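Long-range contacts in pyruvate synthase subunit PorC (Thermotoga maritima MSB8, PDB 2RAA), which forms the gamma chain of the heterotetrameric pyruvate synthase, which makes acetyl-CoA and CO2 from pyruvate and CoA while reducing ferredoxin: residues K18-R23 with N84-V89; S36-E41 with E167-R172; Q51-Y56 with F68-D73; D107-V112 with N128-V133. All coordinates share one frame; numbering follows the deposited sequence.

Contact 1 of 4, residues K18-R23 with N84-V89; sequences KYFEIR and NPDVVV. With SO4 (sulfate ion), chain C.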
loop_
_atom_site.group_PDB
_atom_site.type_symbol
_atom_site.label_atom_id
_atom_site.label_comp_id
_atom_site.label_asym_id
_atom_site.label_seq_id
_atom_site.Cartn_x
_atom_site.Cartn_y
_atom_site.Cartn_z
ATOM N N LYS A 18 6.833 5.610 18.754
ATOM C CA LYS A 18 6.244 6.970 18.501
ATOM C C LYS A 18 5.684 7.187 17.073
ATOM O O LYS A 18 4.921 8.129 16.841
ATOM C CB LYS A 18 7.270 8.074 18.816
ATOM N N TYR A 19 6.058 6.302 16.146
ATOM C CA TYR A 19 5.669 6.355 14.732
ATOM C C TYR A 19 5.194 4.963 14.276
ATOM O O TYR A 19 5.836 3.957 14.598
ATOM C CB TYR A 19 6.877 6.817 13.855
ATOM C CG TYR A 19 7.136 8.322 13.859
ATOM C CD1 TYR A 19 6.324 9.183 13.135
ATOM C CD2 TYR A 19 8.178 8.884 14.588
ATOM C CE1 TYR A 19 6.517 10.579 13.143
ATOM C CE2 TYR A 19 8.391 10.287 14.595
ATOM C CZ TYR A 19 7.548 11.123 13.864
ATOM O OH TYR A 19 7.733 12.502 13.841
ATOM N N PHE A 20 4.102 4.907 13.519
ATOM C CA PHE A 20 3.630 3.682 12.884
ATOM C C PHE A 20 4.348 3.640 11.530
ATOM O O PHE A 20 4.401 4.623 10.795
ATOM C CB PHE A 20 2.097 3.729 12.683
ATOM C CG PHE A 20 1.506 2.466 12.127
ATOM C CD1 PHE A 20 1.168 1.438 12.955
ATOM C CD2 PHE A 20 1.296 2.309 10.773
ATOM C CE1 PHE A 20 0.631 0.285 12.459
ATOM C CE2 PHE A 20 0.773 1.132 10.277
ATOM C CZ PHE A 20 0.428 0.130 11.137
ATOM N N GLU A 21 4.879 2.485 11.186
ATOM C CA GLU A 21 5.730 2.400 10.042
ATOM C C GLU A 21 5.316 1.389 8.979
ATOM O O GLU A 21 5.015 0.266 9.296
ATOM C CB GLU A 21 7.104 2.050 10.549
ATOM C CG GLU A 21 8.143 2.161 9.475
ATOM C CD GLU A 21 9.499 1.744 9.957
ATOM O OE1 GLU A 21 9.877 2.140 11.100
ATOM O OE2 GLU A 21 10.158 1.008 9.179
ATOM N N ILE A 22 5.415 1.794 7.712
ATOM C CA ILE A 22 4.994 1.011 6.577
ATOM C C ILE A 22 6.090 0.973 5.507
ATOM O O ILE A 22 6.647 1.992 5.172
ATOM C CB ILE A 22 3.785 1.677 5.932
ATOM C CG1 ILE A 22 2.635 1.796 6.969
ATOM C CG2 ILE A 22 3.365 0.879 4.694
ATOM C CD1 ILE A 22 1.715 2.963 6.732
ATOM N N ARG A 23 6.404 -0.195 4.969
ATOM C CA ARG A 23 7.453 -0.296 3.956
ATOM C C ARG A 23 6.841 -0.912 2.721
ATOM O O ARG A 23 6.219 -1.945 2.797
ATOM C CB ARG A 23 8.609 -1.159 4.430
ATOM C CG ARG A 23 9.758 -1.263 3.415
ATOM C CD ARG A 23 10.905 -2.051 4.033
ATOM N NE ARG A 23 10.579 -3.459 4.148
ATOM C CZ ARG A 23 11.171 -4.311 4.969
ATOM N NH1 ARG A 23 12.116 -3.923 5.822
ATOM N NH2 ARG A 23 10.780 -5.566 4.952
ATOM N N ASN A 84 12.351 -1.968 10.591
ATOM C CA ASN A 84 11.354 -2.678 11.409
ATOM C C ASN A 84 9.918 -2.219 11.229
ATOM O O ASN A 84 9.301 -1.697 12.166
ATOM C CB ASN A 84 11.730 -2.554 12.861
ATOM C CG ASN A 84 12.970 -3.287 13.164
ATOM O OD1 ASN A 84 12.946 -4.504 13.384
ATOM N ND2 ASN A 84 14.088 -2.572 13.152
ATOM N N PRO A 85 9.357 -2.484 10.045
ATOM C CA PRO A 85 8.035 -1.978 9.729
ATOM C C PRO A 85 6.890 -2.712 10.417
ATOM O O PRO A 85 6.956 -3.909 10.667
ATOM C CB PRO A 85 7.946 -2.198 8.231
ATOM C CG PRO A 85 8.750 -3.413 8.007
ATOM C CD PRO A 85 9.909 -3.290 8.948
ATOM N N ASP A 86 5.829 -1.967 10.675
ATOM C CA ASP A 86 4.595 -2.503 11.226
ATOM C C ASP A 86 3.793 -3.189 10.130
ATOM O O ASP A 86 2.998 -4.090 10.427
ATOM C CB ASP A 86 3.773 -1.372 11.839
ATOM C CG ASP A 86 4.464 -0.746 13.067
ATOM O OD1 ASP A 86 4.679 -1.472 14.058
ATOM O OD2 ASP A 86 4.777 0.469 13.047
ATOM N N VAL A 87 4.034 -2.785 8.874
ATOM C CA VAL A 87 3.316 -3.335 7.727
ATOM C C VAL A 87 4.215 -3.317 6.538
ATOM O O VAL A 87 4.922 -2.354 6.332
ATOM C CB VAL A 87 2.064 -2.467 7.332
ATOM C CG1 VAL A 87 1.335 -3.039 6.118
ATOM C CG2 VAL A 87 1.075 -2.361 8.529
ATOM N N VAL A 88 4.188 -4.392 5.763
ATOM C CA VAL A 88 4.944 -4.508 4.511
ATOM C C VAL A 88 3.897 -4.667 3.447
ATOM O O VAL A 88 2.986 -5.471 3.600
ATOM C CB VAL A 88 5.953 -5.717 4.525
ATOM C CG1 VAL A 88 6.524 -5.970 3.157
ATOM C CG2 VAL A 88 7.105 -5.449 5.532
ATOM N N VAL A 89 4.036 -3.883 2.378
ATOM C CA VAL A 89 3.061 -3.795 1.305
ATOM C C VAL A 89 3.786 -4.158 0.032
ATOM O O VAL A 89 4.774 -3.540 -0.310
ATOM C CB VAL A 89 2.499 -2.362 1.159
ATOM C CG1 VAL A 89 1.520 -2.278 0.025
ATOM C CG2 VAL A 89 1.857 -1.897 2.447
HETATM S S SO4 C . 12.999 1.458 11.893
HETATM O O1 SO4 C . 13.743 0.874 13.001
HETATM O O2 SO4 C . 12.057 0.429 11.421
HETATM O O3 SO4 C . 12.288 2.626 12.409
HETATM O O4 SO4 C . 13.950 1.827 10.836
#
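Backbone hydrogen bonds join Glu21 and Arg23 to the segment 84-89. Glu21 O accepts twice, from Asp86 N at 2.7 Å and from Val87 N. Arg23 N then donates to Val87 O at 3.0 Å, and Val89 N to Arg23 O. On the amide side of Glu21 the carboxylate of Asp86 takes over from the backbone: its OD2 receives Glu21 N at 2.7 Å through the anti lone pair, in a fairly straight bond (160°).

The pairing of Ile22 with Val87 and of Arg23 with Val88 is parallel and sets strands 19-27 and 87-90 side by side in the middle of the mixed sheet, with 64-72 and 109-113 as their outer neighbours.

Apolar and CH-pi contacts form around Phe20 and Ile22. Phe20 CG is anti to the backbone N (chi1 -176°), and Asp86 CB lies over one face of the ring, toward its rim, 3.9 Å from the centroid; Phe20 CZ also meets Val87 CG2. Farther along, Ile22 CG2 touches Val89 CG2.

A proline covers a flat cation on the Arg23 and Val88 face, where Pro85 CG sits 4.0 Å above the centre of the Arg23 guanidinium, which is hydrogen-bonded to His25, Val82, Ile100 and Glu102.

Polar contacts with a sulfate, probably from the crystallisation liquor, lie near Glu21 and Asn84: Asn84 N donates to its O2 at 2.6 Å, and Glu21 OE1 approaches O3 to 2.8 Å.

Contact 2 of 4, residues S36-E41 with E167-R172; sequences SQMLAE and EAIEKR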
loop_
_atom_site.group_PDB
_atom_site.type_symbol
_atom_site.label_atom_id
_atom_site.label_comp_id
_atom_site.label_asym_id
_atom_site.label_seq_id
_atom_site.Cartn_x
_atom_site.Cartn_y
_atom_site.Cartn_z
ATOM N N SER A 36 2.664 6.120 -1.351
ATOM C CA SER A 36 3.373 6.501 -0.167
ATOM C C SER A 36 3.199 8.010 0.095
ATOM O O SER A 36 2.812 8.419 1.196
ATOM C CB SER A 36 4.830 6.142 -0.360
ATOM O OG SER A 36 5.582 6.586 0.726
ATOM N N GLN A 37 3.440 8.838 -0.920
ATOM C CA GLN A 37 3.276 10.279 -0.754
ATOM C C GLN A 37 1.889 10.625 -0.312
ATOM O O GLN A 37 1.706 11.378 0.637
ATOM C CB GLN A 37 3.588 11.041 -2.041
ATOM C CG GLN A 37 5.089 11.275 -2.263
ATOM C CD GLN A 37 5.625 12.366 -1.346
ATOM O OE1 GLN A 37 5.240 13.551 -1.473
ATOM N NE2 GLN A 37 6.504 11.978 -0.404
HETATM N N MSE A 38 0.911 10.042 -0.986
HETATM C CA MSE A 38 -0.504 10.346 -0.775
HETATM C C MSE A 38 -0.980 10.006 0.622
HETATM O O MSE A 38 -1.776 10.723 1.241
HETATM C CB MSE A 38 -1.319 9.553 -1.806
HETATM C CG MSE A 38 -2.649 10.166 -2.137
HETATM SE SE MSE A 38 -3.659 9.134 -3.433
HETATM C CE MSE A 38 -2.279 8.267 -4.552
ATOM N N LEU A 39 -0.465 8.897 1.132
ATOM C CA LEU A 39 -0.819 8.468 2.444
ATOM C C LEU A 39 -0.256 9.525 3.387
ATOM O O LEU A 39 -0.976 10.086 4.202
ATOM C CB LEU A 39 -0.210 7.102 2.702
ATOM C CG LEU A 39 -0.343 6.629 4.127
ATOM C CD1 LEU A 39 -1.820 6.641 4.530
ATOM C CD2 LEU A 39 0.283 5.251 4.209
ATOM N N ALA A 40 1.035 9.821 3.228
ATOM C CA ALA A 40 1.707 10.846 4.030
ATOM C C ALA A 40 0.911 12.154 3.950
ATOM O O ALA A 40 0.542 12.752 4.967
ATOM C CB ALA A 40 3.191 11.044 3.546
ATOM N N GLU A 41 0.627 12.586 2.737
ATOM C CA GLU A 41 -0.171 13.829 2.566
ATOM C C GLU A 41 -1.492 13.788 3.304
ATOM O O GLU A 41 -1.879 14.774 3.919
ATOM C CB GLU A 41 -0.325 14.183 1.090
ATOM C CG GLU A 41 0.833 15.031 0.627
ATOM C CD GLU A 41 1.071 15.028 -0.862
ATOM O OE1 GLU A 41 0.210 14.517 -1.628
ATOM O OE2 GLU A 41 2.154 15.543 -1.250
ATOM N N GLU A 167 -11.806 8.846 4.014
ATOM C CA GLU A 167 -12.189 10.185 3.545
ATOM C C GLU A 167 -10.936 11.079 3.350
ATOM O O GLU A 167 -10.882 11.892 2.427
ATOM C CB GLU A 167 -13.175 10.834 4.550
ATOM C CG GLU A 167 -14.016 9.819 5.348
ATOM N N ALA A 168 -9.936 10.935 4.212
ATOM C CA ALA A 168 -8.701 11.732 4.092
ATOM C C ALA A 168 -7.951 11.478 2.765
ATOM O O ALA A 168 -7.346 12.381 2.202
ATOM C CB ALA A 168 -7.781 11.461 5.266
ATOM N N ILE A 169 -7.985 10.245 2.297
ATOM C CA ILE A 169 -7.321 9.889 1.048
ATOM C C ILE A 169 -8.176 10.312 -0.102
ATOM O O ILE A 169 -7.670 10.774 -1.097
ATOM C CB ILE A 169 -6.939 8.406 0.994
ATOM C CG1 ILE A 169 -5.870 8.165 2.057
ATOM C CG2 ILE A 169 -6.374 8.003 -0.432
ATOM C CD1 ILE A 169 -5.540 6.769 2.229
ATOM N N GLU A 170 -9.486 10.227 0.067
ATOM C CA GLU A 170 -10.378 10.715 -0.933
ATOM C C GLU A 170 -10.209 12.209 -1.119
ATOM O O GLU A 170 -10.139 12.678 -2.253
ATOM C CB GLU A 170 -11.805 10.355 -0.572
ATOM C CG GLU A 170 -12.061 8.849 -0.643
ATOM C CD GLU A 170 -13.490 8.464 -0.263
ATOM O OE1 GLU A 170 -14.333 9.380 -0.086
ATOM O OE2 GLU A 170 -13.762 7.241 -0.150
ATOM N N LYS A 171 -10.130 12.962 -0.022
ATOM C CA LYS A 171 -9.908 14.428 -0.095
ATOM C C LYS A 171 -8.633 14.701 -0.905
ATOM O O LYS A 171 -8.601 15.566 -1.784
ATOM C CB LYS A 171 -9.840 15.092 1.306
ATOM C CG LYS A 171 -11.229 15.406 1.954
ATOM N N ARG A 172 -7.600 13.920 -0.621
ATOM C CA ARG A 172 -6.359 13.969 -1.379
ATOM C C ARG A 172 -6.508 13.584 -2.848
ATOM O O ARG A 172 -5.900 14.212 -3.717
ATOM C CB ARG A 172 -5.277 13.121 -0.675
ATOM C CG ARG A 172 -4.374 14.003 0.155
ATOM C CD ARG A 172 -3.361 14.598 -0.804
ATOM N NE ARG A 172 -3.111 16.021 -0.633
ATOM C CZ ARG A 172 -2.358 16.729 -1.478
ATOM N NH1 ARG A 172 -1.775 16.153 -2.546
ATOM N NH2 ARG A 172 -2.178 18.019 -1.268
#
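Glu41 and Arg172 meet in a salt bridge, Glu41 OE1 lying 2.7 Å from Arg172 NH1. The carboxylate does not face the guanidinium squarely. The two planes are turned 54° apart, and Glu41 CD stands 3.5 Å above the guanidinium plane, displaced toward its rim. The aliphatic parts touch as well, Glu41 CB packing 3.6 Å from Arg172 CD.

Beside this pair the contact is apolar. The selenium of Met38, a selenomethionine, comes 4.2 Å from Ile169 CG2, and Met38 CG lies equally far from Arg172 CB; Leu39 CD1 reaches Ile169 CD1 more loosely, at 4.4 Å.

These side chains project from helices 32-45 and 166-176, whose segments cross at 113° with their axes 9.3 Å apart. Helix 150-161 packs against the apolar part through Leu154, which touches both Met38 and Ile169. Arg172 has a second acidic partner on helix 32-45, since its NE forms a salt bridge with Glu45.

An alanine in place of Arg172 would probably leave Glu41 and Glu45 without their shared counter-charge and open a gap beside Glu41 CB. With one guanidinium bound by two carboxylates of the same helix, the arginine is likely to offset their mutual repulsion while tying the two helices together.

Contact 3 of 4, residues Q51-Y56 with F68-D73; sequences QAFPEY and FNRIGD. With SO4 (sulfate ion), chain B; SO4 (sulfate ion), chain C.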
loop_
_atom_site.group_PDB
_atom_site.type_symbol
_atom_site.label_atom_id
_atom_site.label_comp_id
_atom_site.label_asym_id
_atom_site.label_seq_id
_atom_site.Cartn_x
_atom_site.Cartn_y
_atom_site.Cartn_z
ATOM N N GLN A 51 6.599 11.248 7.662
ATOM C CA GLN A 51 7.749 11.190 6.797
ATOM C C GLN A 51 7.449 10.152 5.743
ATOM O O GLN A 51 6.734 9.168 6.013
ATOM C CB GLN A 51 8.958 10.790 7.603
ATOM C CG GLN A 51 10.219 10.783 6.797
ATOM C CD GLN A 51 11.370 10.232 7.567
ATOM O OE1 GLN A 51 11.302 9.117 8.072
ATOM N NE2 GLN A 51 12.445 11.000 7.655
ATOM N N ALA A 52 8.017 10.359 4.562
ATOM C CA ALA A 52 7.825 9.488 3.417
ATOM C C ALA A 52 8.873 9.746 2.369
ATOM O O ALA A 52 9.018 10.879 1.911
ATOM C CB ALA A 52 6.486 9.746 2.816
ATOM N N PHE A 53 9.590 8.720 1.942
ATOM C CA PHE A 53 10.549 8.900 0.867
ATOM C C PHE A 53 10.701 7.581 0.150
ATOM O O PHE A 53 10.280 6.562 0.675
ATOM C CB PHE A 53 11.886 9.294 1.451
ATOM C CG PHE A 53 12.305 8.402 2.572
ATOM C CD1 PHE A 53 11.789 8.601 3.856
ATOM C CD2 PHE A 53 13.163 7.327 2.343
ATOM C CE1 PHE A 53 12.152 7.757 4.919
ATOM C CE2 PHE A 53 13.534 6.482 3.386
ATOM C CZ PHE A 53 13.022 6.695 4.685
ATOM N N PRO A 54 11.302 7.596 -1.048
ATOM C CA PRO A 54 11.636 6.369 -1.738
ATOM C C PRO A 54 13.105 6.001 -1.586
ATOM O O PRO A 54 13.875 6.772 -1.037
ATOM C CB PRO A 54 11.325 6.709 -3.207
ATOM C CG PRO A 54 11.310 8.260 -3.276
ATOM C CD PRO A 54 11.636 8.760 -1.884
ATOM N N GLU A 55 13.452 4.797 -2.041
ATOM C CA GLU A 55 14.840 4.330 -2.179
ATOM C C GLU A 55 14.952 3.493 -3.461
ATOM O O GLU A 55 14.431 2.378 -3.528
ATOM C CB GLU A 55 15.325 3.519 -0.969
ATOM C CG GLU A 55 15.907 4.366 0.183
ATOM C CD GLU A 55 16.551 3.523 1.296
ATOM O OE1 GLU A 55 16.724 2.294 1.079
ATOM O OE2 GLU A 55 16.873 4.091 2.383
ATOM N N TYR A 56 15.615 4.051 -4.477
ATOM C CA TYR A 56 15.835 3.358 -5.757
ATOM C C TYR A 56 17.264 2.800 -5.880
ATOM O O TYR A 56 18.111 2.988 -4.996
ATOM C CB TYR A 56 15.590 4.309 -6.941
ATOM C CG TYR A 56 14.199 4.889 -7.069
ATOM C CD1 TYR A 56 13.217 4.239 -7.818
ATOM C CD2 TYR A 56 13.875 6.108 -6.475
ATOM C CE1 TYR A 56 11.923 4.776 -7.945
ATOM C CE2 TYR A 56 12.595 6.660 -6.604
ATOM C CZ TYR A 56 11.625 5.992 -7.333
ATOM O OH TYR A 56 10.366 6.540 -7.454
ATOM N N PHE A 68 8.614 4.310 1.899
ATOM C CA PHE A 68 8.464 4.163 3.325
ATOM C C PHE A 68 7.552 5.225 3.846
ATOM O O PHE A 68 7.582 6.299 3.344
ATOM C CB PHE A 68 9.831 4.407 3.986
ATOM C CG PHE A 68 10.927 3.507 3.461
ATOM C CD1 PHE A 68 11.677 3.860 2.359
ATOM C CD2 PHE A 68 11.208 2.299 4.073
ATOM C CE1 PHE A 68 12.665 2.999 1.882
ATOM C CE2 PHE A 68 12.202 1.460 3.586
ATOM C CZ PHE A 68 12.902 1.797 2.507
ATOM N N ASN A 69 6.741 4.925 4.856
ATOM C CA ASN A 69 5.984 5.934 5.582
ATOM C C ASN A 69 6.237 5.730 7.055
ATOM O O ASN A 69 6.305 4.578 7.516
ATOM C CB ASN A 69 4.469 5.843 5.386
ATOM C CG ASN A 69 4.036 6.177 3.982
ATOM O OD1 ASN A 69 3.912 5.286 3.194
ATOM N ND2 ASN A 69 3.788 7.450 3.676
ATOM N N ARG A 70 6.394 6.854 7.758
ATOM C CA ARG A 70 6.339 6.908 9.202
ATOM C C ARG A 70 5.269 7.913 9.483
ATOM O O ARG A 70 5.240 8.984 8.859
ATOM C CB ARG A 70 7.640 7.354 9.803
ATOM C CG ARG A 70 8.789 6.403 9.472
ATOM C CD ARG A 70 9.953 6.647 10.420
ATOM N NE ARG A 70 10.961 5.590 10.363
ATOM C CZ ARG A 70 12.085 5.638 9.644
ATOM N NH1 ARG A 70 12.397 6.695 8.889
ATOM N NH2 ARG A 70 12.922 4.606 9.671
ATOM N N ILE A 71 4.315 7.512 10.313
ATOM C CA ILE A 71 3.181 8.366 10.660
ATOM C C ILE A 71 3.094 8.343 12.198
ATOM O O ILE A 71 2.993 7.289 12.761
ATOM C CB ILE A 71 1.920 7.844 10.050
ATOM C CG1 ILE A 71 2.000 7.965 8.520
ATOM C CG2 ILE A 71 0.748 8.624 10.598
ATOM C CD1 ILE A 71 1.042 7.135 7.801
ATOM N N GLY A 72 3.204 9.495 12.847
ATOM C CA GLY A 72 3.293 9.562 14.320
ATOM C C GLY A 72 1.975 9.141 14.871
ATOM O O GLY A 72 0.922 9.452 14.286
ATOM N N ASP A 73 2.011 8.392 15.952
ATOM C CA ASP A 73 0.776 7.911 16.558
ATOM C C ASP A 73 0.737 8.245 18.049
ATOM O O ASP A 73 0.502 7.377 18.894
ATOM C CB ASP A 73 0.536 6.432 16.208
ATOM C CG ASP A 73 1.728 5.570 16.456
ATOM O OD1 ASP A 73 2.686 6.048 17.108
ATOM O OD2 ASP A 73 1.716 4.415 15.978
HETATM S S SO4 B . 7.115 4.664 -8.579
HETATM O O1 SO4 B . 7.269 3.635 -7.569
HETATM O O2 SO4 B . 6.488 4.013 -9.731
HETATM O O3 SO4 B . 6.172 5.706 -8.159
HETATM O O4 SO4 B . 8.453 5.181 -8.818
HETATM S S SO4 C . 12.999 1.458 11.893
HETATM O O1 SO4 C . 13.743 0.874 13.001
HETATM O O2 SO4 C . 12.057 0.429 11.421
HETATM O O3 SO4 C . 12.288 2.626 12.409
HETATM O O4 SO4 C . 13.950 1.827 10.836
HETATM O O HOH W 1 4.082 8.972 5.903
#
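Gln51 and Arg70 form an antiparallel hydrogen-bonded pair, with Gln51 N to Arg70 O and Arg70 N to Gln51 O both 2.9 Å, while the bonds between Phe53 and Phe68 are weak. The side chains of Gln51 and Arg70 run alongside each other on one face. Arg70 NH1 donates to Gln51 OE1 at 2.8 Å; the oxygen lies in the guanidinium plane and the donor in the plane of the amide carbonyl, although the two groups are turned 50° apart. Arg70 NH2 makes weak bonds to a sulfate. A leucine in place of Arg70 would probably leave Gln51 OE1 without this donor and its amide freer to turn.

On the same face the rings of Phe53 and Phe68 are nearly parallel (24°) but slid apart, with centroids 5.0 Å from each other. Phe68 CB lies over one face of the Phe53 ring, toward its rim. On the other face Ala52 CB meets Asn69 ND2 at 3.6 Å, and a water links that nitrogen to Gln51 O.

This beta hairpin places 50-55 at the edge of the sheet within this chain and 64-72 against strand 19-27. Helix 32-45 lies against the Ala52 and Asn69 face, where Ser36 O accepts a hydrogen bond from Asn69 ND2.

Contact 4 of 4, residues D107-V112 with N128-V133; sequences DGILLV and NGKICV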
loop_
_atom_site.group_PDB
_atom_site.type_symbol
_atom_site.label_atom_id
_atom_site.label_comp_id
_atom_site.label_asym_id
_atom_site.label_seq_id
_atom_site.Cartn_x
_atom_site.Cartn_y
_atom_site.Cartn_z
ATOM N N ASP A 107 3.147 -9.712 15.072
ATOM C CA ASP A 107 1.861 -8.970 15.167
ATOM C C ASP A 107 1.691 -7.905 14.053
ATOM O O ASP A 107 0.751 -7.128 14.096
ATOM C CB ASP A 107 1.429 -8.491 16.615
ATOM C CG ASP A 107 2.485 -7.653 17.375
ATOM O OD1 ASP A 107 3.244 -6.889 16.743
ATOM O OD2 ASP A 107 2.517 -7.732 18.639
ATOM N N GLY A 108 2.555 -7.940 13.031
ATOM C CA GLY A 108 2.491 -7.022 11.893
ATOM C C GLY A 108 1.711 -7.604 10.724
ATOM O O GLY A 108 1.254 -8.740 10.811
ATOM N N ILE A 109 1.592 -6.839 9.622
ATOM C CA ILE A 109 0.783 -7.235 8.466
ATOM C C ILE A 109 1.580 -7.279 7.200
ATOM O O ILE A 109 2.372 -6.406 6.925
ATOM C CB ILE A 109 -0.405 -6.245 8.214
ATOM C CG1 ILE A 109 -1.363 -6.263 9.408
ATOM C CG2 ILE A 109 -1.153 -6.578 6.919
ATOM C CD1 ILE A 109 -2.576 -5.358 9.272
ATOM N N LEU A 110 1.339 -8.304 6.407
ATOM C CA LEU A 110 1.901 -8.386 5.075
ATOM C C LEU A 110 0.698 -8.228 4.152
ATOM O O LEU A 110 -0.223 -9.038 4.172
ATOM C CB LEU A 110 2.625 -9.700 4.868
ATOM C CG LEU A 110 3.140 -10.051 3.494
ATOM C CD1 LEU A 110 4.020 -8.952 2.899
ATOM C CD2 LEU A 110 3.895 -11.379 3.618
ATOM N N LEU A 111 0.701 -7.141 3.383
ATOM C CA LEU A 111 -0.389 -6.818 2.472
ATOM C C LEU A 111 0.159 -6.990 1.053
ATOM O O LEU A 111 1.255 -6.480 0.750
ATOM C CB LEU A 111 -0.882 -5.379 2.744
ATOM C CG LEU A 111 -1.857 -4.764 1.725
ATOM C CD1 LEU A 111 -3.168 -5.545 1.644
ATOM C CD2 LEU A 111 -2.062 -3.271 1.999
ATOM N N VAL A 112 -0.579 -7.714 0.199
ATOM C CA VAL A 112 -0.099 -8.084 -1.144
ATOM C C VAL A 112 -1.168 -7.942 -2.222
ATOM O O VAL A 112 -2.334 -8.225 -2.007
ATOM C CB VAL A 112 0.480 -9.545 -1.175
ATOM C CG1 VAL A 112 1.256 -9.820 -2.464
ATOM C CG2 VAL A 112 1.411 -9.797 0.014
ATOM N N ASN A 128 4.663 -16.069 9.011
ATOM C CA ASN A 128 3.533 -16.460 9.846
ATOM C C ASN A 128 3.162 -15.108 10.407
ATOM O O ASN A 128 4.054 -14.319 10.706
ATOM C CB ASN A 128 3.979 -17.419 10.925
ATOM C CG ASN A 128 4.755 -18.590 10.358
ATOM O OD1 ASN A 128 5.973 -18.678 10.540
ATOM N ND2 ASN A 128 4.067 -19.472 9.622
ATOM N N GLY A 129 1.876 -14.805 10.524
ATOM C CA GLY A 129 1.439 -13.435 10.862
ATOM C C GLY A 129 0.327 -13.079 9.908
ATOM O O GLY A 129 0.138 -13.768 8.919
ATOM N N LYS A 130 -0.415 -12.016 10.189
ATOM C CA LYS A 130 -1.554 -11.684 9.349
ATOM C C LYS A 130 -1.069 -11.369 7.939
ATOM O O LYS A 130 -0.167 -10.573 7.751
ATOM C CB LYS A 130 -2.375 -10.515 9.928
ATOM C CG LYS A 130 -3.750 -10.370 9.261
ATOM C CD LYS A 130 -4.418 -9.021 9.546
ATOM C CE LYS A 130 -5.058 -8.971 10.922
ATOM N NZ LYS A 130 -5.656 -7.612 11.154
ATOM N N ILE A 131 -1.657 -12.037 6.959
ATOM C CA ILE A 131 -1.395 -11.790 5.546
ATOM C C ILE A 131 -2.707 -11.353 4.918
ATOM O O ILE A 131 -3.691 -12.059 5.018
ATOM C CB ILE A 131 -0.908 -13.058 4.802
ATOM C CG1 ILE A 131 0.490 -13.467 5.300
ATOM C CG2 ILE A 131 -0.950 -12.822 3.283
ATOM C CD1 ILE A 131 0.977 -14.849 4.848
ATOM N N CYS A 132 -2.721 -10.181 4.295
ATOM C CA CYS A 132 -3.911 -9.663 3.636
ATOM C C CYS A 132 -3.614 -9.602 2.130
ATOM O O CYS A 132 -2.496 -9.270 1.737
ATOM C CB CYS A 132 -4.230 -8.283 4.196
ATOM S SG CYS A 132 -4.218 -8.169 6.012
ATOM N N VAL A 133 -4.587 -9.949 1.295
ATOM C CA VAL A 133 -4.390 -9.977 -0.157
ATOM C C VAL A 133 -5.592 -9.335 -0.846
ATOM O O VAL A 133 -6.720 -9.363 -0.331
ATOM C CB VAL A 133 -4.234 -11.433 -0.711
ATOM C CG1 VAL A 133 -3.076 -12.167 -0.061
ATOM C CG2 VAL A 133 -5.536 -12.232 -0.570
#
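Cys132 meets Leu110 and Val112 through its backbone and Ile109 and Leu111 through its side chain. Its segment and 107-112 belong to a beta-alpha-beta unit in which helix 118-125 connects the parallel strands 109-113 and 130-134. Cys132 N donates to Leu110 O at 2.7 Å in a nearly straight bond (166°), and Cys132 O accepts Val112 N at 2.9 Å, so that this one residue bonds to two positions of its neighbour. Its CB touches Leu111 CD1. On the far side strand 201-202 follows, and the sulfur is joined to Cys202 in a disulfide that ties the last strand covalently to the sheet.

Lys130 O accepts Leu110 N at 3.0 Å. The lysine chain lies beside that of Ile109 and points the same way, with Lys130 CD 4.1 Å from Ile109 CD1.

Leu110 faces the other side of the sheet next to Ile131, its CD2 4.3 Å from Ile131 CG1. Val121 of the connecting helix packs on both, while helix 150-161 lies over the face bearing Ile109, Leu111 and Cys132.

Ile109 CG2 is anti to the backbone N, which brings this methyl 3.6 Å from Cys132 SG, where one half of the disulfide meets an apolar branch.

Contacts 3, 1 and 4 follow one another across a single sheet. Strand 19-27 joins contact 1 to contact 3, their centres about 9 Å apart, with Phe20 N 2.7 Å from Ile71 O. Strand 87-90 of contact 1 borders contact 4 in turn, Val88 O lying 2.8 Å from Leu111 N. Contact 2 stands off the sheet yet reaches it: Ile22 CD1 packs 3.7 Å from Leu39 CD2, and Ala40 CB meets Ala52 CB of contact 3. Contacts 2 and 4, with centres about 22 Å apart, lie on opposite sides of the chain's centre and do not touch. One sulfate is shared by contacts 1 and 3, touching Glu21, Asn84 and Arg70.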